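Local coordinates for protein thermosome subunit (Methanococcoides burtonii, PDB 3AQ1) that probably binds unfolded proteins and assists their folding with the binding and hydrolysis of ATP, as a group II chaperonin of the TCP-1 family, at residues Asp173-Val185 with Gln253-Arg266. Numbering follows the deposited sequence.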
loop_
_atom_site.group_PDB
_atom_site.type_symbol
_atom_site.label_atom_id
_atom_site.label_comp_id
_atom_site.label_asym_id
_atom_site.label_seq_id
_atom_site.Cartn_x
_atom_site.Cartn_y
_atom_site.Cartn_z
ATOM N N ASP A 173 -2.906 10.981 19.889
ATOM C CA ASP A 173 -2.013 11.308 20.994
ATOM C C ASP A 173 -2.239 12.746 21.473
ATOM O O ASP A 173 -1.396 13.620 21.272
ATOM C CB ASP A 173 -0.564 11.111 20.585
ATOM C CG ASP A 173 0.366 11.146 21.759
ATOM O OD1 ASP A 173 -0.125 10.898 22.876
ATOM O OD2 ASP A 173 1.574 11.416 21.569
ATOM N N LYS A 174 -3.391 12.973 22.096
ATOM C CA LYS A 174 -3.777 14.280 22.618
ATOM C C LYS A 174 -4.682 14.069 23.820
ATOM O O LYS A 174 -5.389 13.067 23.908
ATOM C CB LYS A 174 -4.484 15.102 21.544
ATOM C CG LYS A 174 -3.588 16.154 20.890
ATOM C CD LYS A 174 -3.315 17.308 21.847
ATOM C CE LYS A 174 -2.392 18.328 21.234
ATOM N NZ LYS A 174 -0.991 17.808 21.222
ATOM N N GLU A 175 -4.649 14.989 24.770
ATOM C CA GLU A 175 -5.508 14.822 25.926
ATOM C C GLU A 175 -6.559 15.923 26.006
ATOM O O GLU A 175 -6.604 16.790 25.138
ATOM C CB GLU A 175 -4.683 14.634 27.216
ATOM C CG GLU A 175 -3.951 15.829 27.727
ATOM C CD GLU A 175 -3.091 15.486 28.936
ATOM O OE1 GLU A 175 -3.445 15.893 30.073
ATOM O OE2 GLU A 175 -2.056 14.805 28.744
ATOM N N ARG A 176 -7.441 15.853 27.001
ATOM C CA ARG A 176 -8.469 16.879 27.174
ATOM C C ARG A 176 -7.776 18.200 27.432
ATOM O O ARG A 176 -6.788 18.242 28.178
ATOM C CB ARG A 176 -9.346 16.558 28.370
ATOM C CG ARG A 176 -10.338 15.468 28.155
ATOM C CD ARG A 176 -10.914 15.073 29.482
ATOM N NE ARG A 176 -9.913 14.389 30.284
ATOM C CZ ARG A 176 -10.012 14.191 31.592
ATOM N NH1 ARG A 176 -11.066 14.644 32.247
ATOM N NH2 ARG A 176 -9.056 13.545 32.249
ATOM N N SER A 177 -8.292 19.277 26.841
ATOM C CA SER A 177 -7.668 20.588 27.002
ATOM C C SER A 177 -7.863 21.159 28.398
ATOM O O SER A 177 -7.039 21.960 28.870
ATOM C CB SER A 177 -8.176 21.589 25.964
ATOM O OG SER A 177 -9.529 21.898 26.211
ATOM N N HIS A 178 -8.965 20.768 29.035
ATOM C CA HIS A 178 -9.308 21.227 30.384
ATOM C C HIS A 178 -9.612 19.991 31.219
ATOM O O HIS A 178 -10.289 19.074 30.759
ATOM C CB HIS A 178 -10.515 22.183 30.352
ATOM C CG HIS A 178 -10.660 23.044 31.575
ATOM N ND1 HIS A 178 -11.186 22.577 32.762
ATOM C CD2 HIS A 178 -10.384 24.357 31.780
ATOM C CE1 HIS A 178 -11.214 23.559 33.647
ATOM N NE2 HIS A 178 -10.733 24.650 33.077
ATOM N N PRO A 179 -9.098 19.959 32.450
ATOM C CA PRO A 179 -9.168 18.760 33.291
ATOM C C PRO A 179 -10.573 18.487 33.823
ATOM O O PRO A 179 -10.847 17.376 34.290
ATOM C CB PRO A 179 -8.227 19.088 34.453
ATOM C CG PRO A 179 -7.489 20.314 34.032
ATOM C CD PRO A 179 -8.379 21.052 33.112
ATOM N N ASN A 180 -11.460 19.473 33.761
ATOM C CA ASN A 180 -12.817 19.225 34.237
ATOM C C ASN A 180 -13.753 18.713 33.153
ATOM O O ASN A 180 -14.921 18.467 33.418
ATOM C CB ASN A 180 -13.396 20.439 34.974
ATOM C CG ASN A 180 -12.582 20.806 36.204
ATOM O OD1 ASN A 180 -11.822 19.983 36.724
ATOM N ND2 ASN A 180 -12.721 22.044 36.668
ATOM N N MET A 181 -13.231 18.531 31.941
ATOM C CA MET A 181 -14.012 17.935 30.865
ATOM C C MET A 181 -14.239 16.465 31.170
ATOM O O MET A 181 -13.428 15.851 31.842
ATOM C CB MET A 181 -13.296 18.112 29.536
ATOM C CG MET A 181 -13.135 19.562 29.150
ATOM S SD MET A 181 -12.168 19.794 27.660
ATOM C CE MET A 181 -12.385 21.539 27.374
ATOM N N PRO A 182 -15.355 15.897 30.701
ATOM C CA PRO A 182 -15.683 14.497 31.011
ATOM C C PRO A 182 -14.655 13.491 30.468
ATOM O O PRO A 182 -14.096 13.696 29.390
ATOM C CB PRO A 182 -17.056 14.301 30.331
ATOM C CG PRO A 182 -17.115 15.357 29.276
ATOM C CD PRO A 182 -16.421 16.539 29.916
ATOM N N GLU A 183 -14.412 12.412 31.207
ATOM C CA GLU A 183 -13.405 11.441 30.794
ATOM C C GLU A 183 -13.856 10.556 29.646
ATOM O O GLU A 183 -13.075 10.225 28.761
ATOM C CB GLU A 183 -12.989 10.567 31.964
ATOM C CG GLU A 183 -11.756 11.063 32.677
ATOM C CD GLU A 183 -11.274 10.094 33.738
ATOM O OE1 GLU A 183 -11.017 8.914 33.397
ATOM O OE2 GLU A 183 -11.158 10.521 34.912
ATOM N N LYS A 184 -15.115 10.154 29.688
ATOM C CA LYS A 184 -15.697 9.340 28.638
ATOM C C LYS A 184 -16.840 10.142 28.055
ATOM O O LYS A 184 -17.364 11.033 28.704
ATOM C CB LYS A 184 -16.247 8.010 29.185
ATOM C CG LYS A 184 -15.220 7.080 29.780
ATOM C CD LYS A 184 -15.853 6.007 30.691
ATOM C CE LYS A 184 -16.123 4.675 29.986
ATOM N NZ LYS A 184 -17.289 4.723 29.051
ATOM N N VAL A 185 -17.211 9.827 26.822
ATOM C CA VAL A 185 -18.433 10.330 26.244
ATOM C C VAL A 185 -19.050 9.259 25.384
ATOM O O VAL A 185 -18.467 8.865 24.390
ATOM C CB VAL A 185 -18.197 11.555 25.388
ATOM C CG1 VAL A 185 -19.507 11.998 24.801
ATOM C CG2 VAL A 185 -17.604 12.670 26.220
ATOM N N GLN A 253 -12.509 27.728 26.896
ATOM C CA GLN A 253 -12.426 26.368 27.389
ATOM C C GLN A 253 -13.287 26.197 28.625
ATOM O O GLN A 253 -13.845 25.132 28.857
ATOM C CB GLN A 253 -10.997 25.989 27.708
ATOM C CG GLN A 253 -10.155 25.664 26.505
ATOM C CD GLN A 253 -8.818 25.119 26.917
ATOM O OE1 GLN A 253 -7.798 25.418 26.313
ATOM N NE2 GLN A 253 -8.817 24.326 27.969
ATOM N N TYR A 254 -13.401 27.256 29.416
ATOM C CA TYR A 254 -14.206 27.209 30.634
ATOM C C TYR A 254 -15.708 27.021 30.341
ATOM O O TYR A 254 -16.370 26.184 30.950
ATOM C CB TYR A 254 -13.964 28.458 31.485
ATOM C CG TYR A 254 -14.845 28.525 32.708
ATOM C CD1 TYR A 254 -14.668 27.638 33.755
ATOM C CD2 TYR A 254 -15.868 29.469 32.809
ATOM C CE1 TYR A 254 -15.471 27.686 34.867
ATOM C CE2 TYR A 254 -16.675 29.525 33.918
ATOM C CZ TYR A 254 -16.476 28.630 34.951
ATOM O OH TYR A 254 -17.270 28.666 36.077
ATOM N N TYR A 255 -16.226 27.800 29.397
ATOM C CA TYR A 255 -17.610 27.682 28.944
ATOM C C TYR A 255 -17.897 26.338 28.293
ATOM O O TYR A 255 -18.932 25.716 28.555
ATOM C CB TYR A 255 -17.940 28.814 27.970
ATOM C CG TYR A 255 -17.836 30.169 28.614
ATOM C CD1 TYR A 255 -18.303 30.380 29.906
ATOM C CD2 TYR A 255 -17.280 31.240 27.938
ATOM C CE1 TYR A 255 -18.207 31.620 30.510
ATOM C CE2 TYR A 255 -17.184 32.486 28.532
ATOM C CZ TYR A 255 -17.646 32.667 29.815
ATOM O OH TYR A 255 -17.545 33.905 30.401
ATOM N N ILE A 256 -16.979 25.905 27.434
ATOM C CA ILE A 256 -17.110 24.633 26.745
ATOM C C ILE A 256 -17.091 23.530 27.784
ATOM O O ILE A 256 -17.900 22.602 27.757
ATOM C CB ILE A 256 -15.974 24.433 25.722
ATOM C CG1 ILE A 256 -16.055 25.510 24.644
ATOM C CG2 ILE A 256 -16.063 23.062 25.077
ATOM C CD1 ILE A 256 -14.978 25.406 23.620
ATOM N N GLU A 257 -16.165 23.661 28.719
ATOM C CA GLU A 257 -16.036 22.714 29.810
ATOM C C GLU A 257 -17.309 22.663 30.649
ATOM O O GLU A 257 -17.809 21.578 30.979
ATOM C CB GLU A 257 -14.848 23.102 30.679
ATOM C CG GLU A 257 -14.667 22.218 31.858
ATOM C CD GLU A 257 -15.372 22.738 33.067
ATOM O OE1 GLU A 257 -15.072 23.876 33.483
ATOM O OE2 GLU A 257 -16.219 21.999 33.606
ATOM N N LYS A 258 -17.836 23.834 30.993
ATOM C CA LYS A 258 -19.050 23.884 31.800
ATOM C C LYS A 258 -20.245 23.264 31.075
ATOM O O LYS A 258 -21.111 22.680 31.711
ATOM C CB LYS A 258 -19.342 25.298 32.341
ATOM C CG LYS A 258 -18.572 25.646 33.644
ATOM C CD LYS A 258 -18.886 24.631 34.755
ATOM C CE LYS A 258 -17.852 24.610 35.877
ATOM N NZ LYS A 258 -17.709 23.240 36.490
ATOM N N ALA A 259 -20.265 23.345 29.748
ATOM C CA ALA A 259 -21.311 22.684 28.971
ATOM C C ALA A 259 -21.180 21.142 28.856
ATOM O O ALA A 259 -21.989 20.495 28.191
ATOM C CB ALA A 259 -21.441 23.338 27.574
ATOM N N GLY A 260 -20.166 20.558 29.492
ATOM C CA GLY A 260 -19.970 19.113 29.471
ATOM C C GLY A 260 -19.277 18.583 28.219
ATOM O O GLY A 260 -19.395 17.401 27.862
ATOM N N ILE A 261 -18.527 19.458 27.560
ATOM C CA ILE A 261 -17.890 19.124 26.287
ATOM C C ILE A 261 -16.411 18.687 26.353
ATOM O O ILE A 261 -15.548 19.375 26.897
ATOM C CB ILE A 261 -18.091 20.259 25.254
ATOM C CG1 ILE A 261 -19.585 20.499 25.034
ATOM C CG2 ILE A 261 -17.450 19.897 23.942
ATOM C CD1 ILE A 261 -19.879 21.520 23.961
ATOM N N TYR A 262 -16.150 17.512 25.791
ATOM C CA TYR A 262 -14.805 16.972 25.650
ATOM C C TYR A 262 -14.105 17.678 24.478
ATOM O O TYR A 262 -14.447 17.438 23.305
ATOM C CB TYR A 262 -14.900 15.468 25.367
ATOM C CG TYR A 262 -13.589 14.697 25.402
ATOM C CD1 TYR A 262 -12.571 14.943 24.475
ATOM C CD2 TYR A 262 -13.389 13.690 26.338
ATOM C CE1 TYR A 262 -11.387 14.217 24.504
ATOM C CE2 TYR A 262 -12.217 12.969 26.372
ATOM C CZ TYR A 262 -11.221 13.237 25.462
ATOM O OH TYR A 262 -10.068 12.499 25.527
ATOM N N ALA A 263 -13.150 18.559 24.785
ATOM C CA ALA A 263 -12.435 19.270 23.725
ATOM C C ALA A 263 -10.931 19.034 23.765
ATOM O O ALA A 263 -10.333 18.952 24.829
ATOM C CB ALA A 263 -12.748 20.767 23.742
ATOM N N VAL A 264 -10.320 18.911 22.597
ATOM C CA VAL A 264 -8.871 18.859 22.536
ATOM C C VAL A 264 -8.380 19.979 21.631
ATOM O O VAL A 264 -8.999 20.271 20.628
ATOM C CB VAL A 264 -8.339 17.476 22.074
ATOM C CG1 VAL A 264 -9.251 16.347 22.555
ATOM C CG2 VAL A 264 -8.270 17.426 20.611
ATOM N N ARG A 265 -7.274 20.612 22.005
ATOM C CA ARG A 265 -6.694 21.686 21.210
ATOM C C ARG A 265 -5.477 21.185 20.438
ATOM O O ARG A 265 -4.968 20.106 20.716
ATOM C CB ARG A 265 -6.282 22.845 22.112
ATOM C CG ARG A 265 -5.029 22.575 22.912
ATOM C CD ARG A 265 -4.875 23.517 24.114
ATOM N NE ARG A 265 -3.638 23.237 24.829
ATOM C CZ ARG A 265 -2.509 23.911 24.643
ATOM N NH1 ARG A 265 -2.468 24.927 23.790
ATOM N NH2 ARG A 265 -1.420 23.577 25.318
ATOM N N ARG A 266 -5.029 21.983 19.470
ATOM C CA ARG A 266 -3.826 21.719 18.667
ATOM C C ARG A 266 -3.699 20.273 18.153
ATOM O O ARG A 266 -2.772 19.533 18.511
ATOM C CB ARG A 266 -2.563 22.178 19.415
ATOM C CG ARG A 266 -2.644 23.627 19.869
ATOM C CD ARG A 266 -1.288 24.293 20.090
ATOM N NE ARG A 266 -1.460 25.683 20.518
ATOM C CZ ARG A 266 -1.809 26.683 19.708
ATOM N NH1 ARG A 266 -2.015 26.454 18.410
ATOM N NH2 ARG A 266 -1.962 27.914 20.197
HETATM O O HOH W 1 -6.264 19.376 24.352
HETATM O O HOH W 2 -17.242 19.074 32.231
#
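Met181 is the main bump of the 173-185 loop, filling the hollow between the end of helix 250-258 and strand 262-264. With CG anti to its carbonyl carbon (chi1 -63°) and the chain extended beyond, it lays CG 3.3 Å from Ile261 O and CE 3.7 Å from Ala263 CB. Sulfur suits this place, since the thioether packs like a hydrocarbon yet accepts a weak hydrogen bond from Ala263 N to SD, 3.3 Å long. The small methyl of Ala263 lets the methionine methyl lie close against the strand. Gly260 closes the helix end in a Schellman motif, where glycine readily takes the positive phi, and Pro182 CG rests 3.4 Å from Gly260 O.

On the strand side the Tyr262 ring is a broad plate. Arg176 CG sits over one face, 3.7 Å from the centroid, in a CH-pi contact, while Glu183 O lies at the ring edge. A bend at chi3 (-70°) turns the guanidinium so that NH1 reaches Met181 O (2.7 Å), while NH2 forms a salt bridge with Glu303 and the tyrosine hydroxyl is hydrogen-bonded to Thr312.

Ser177, small enough to come close, joins the strand backbone through N to Ala263 O, at 2.9 Å, and its own carbonyl takes a weak bond from Gln253 NE2. Beside it Glu257 CB lies above the rim of one His178 face, with CG 3.6 Å from ND1 and the ring and carboxylate planes 22° apart; ND1 accepts the N-H of Asn180 within a type I turn.

The loop between strands 169-172 and 184-193 thus packs on helix and strand within what corresponds to the apical domain of group II chaperonins. One good backbone bond, several weak bonds and a water joining Glu175 O to Arg265 N, amid carbon packing, suggest that fit of shape contributes much of the hold.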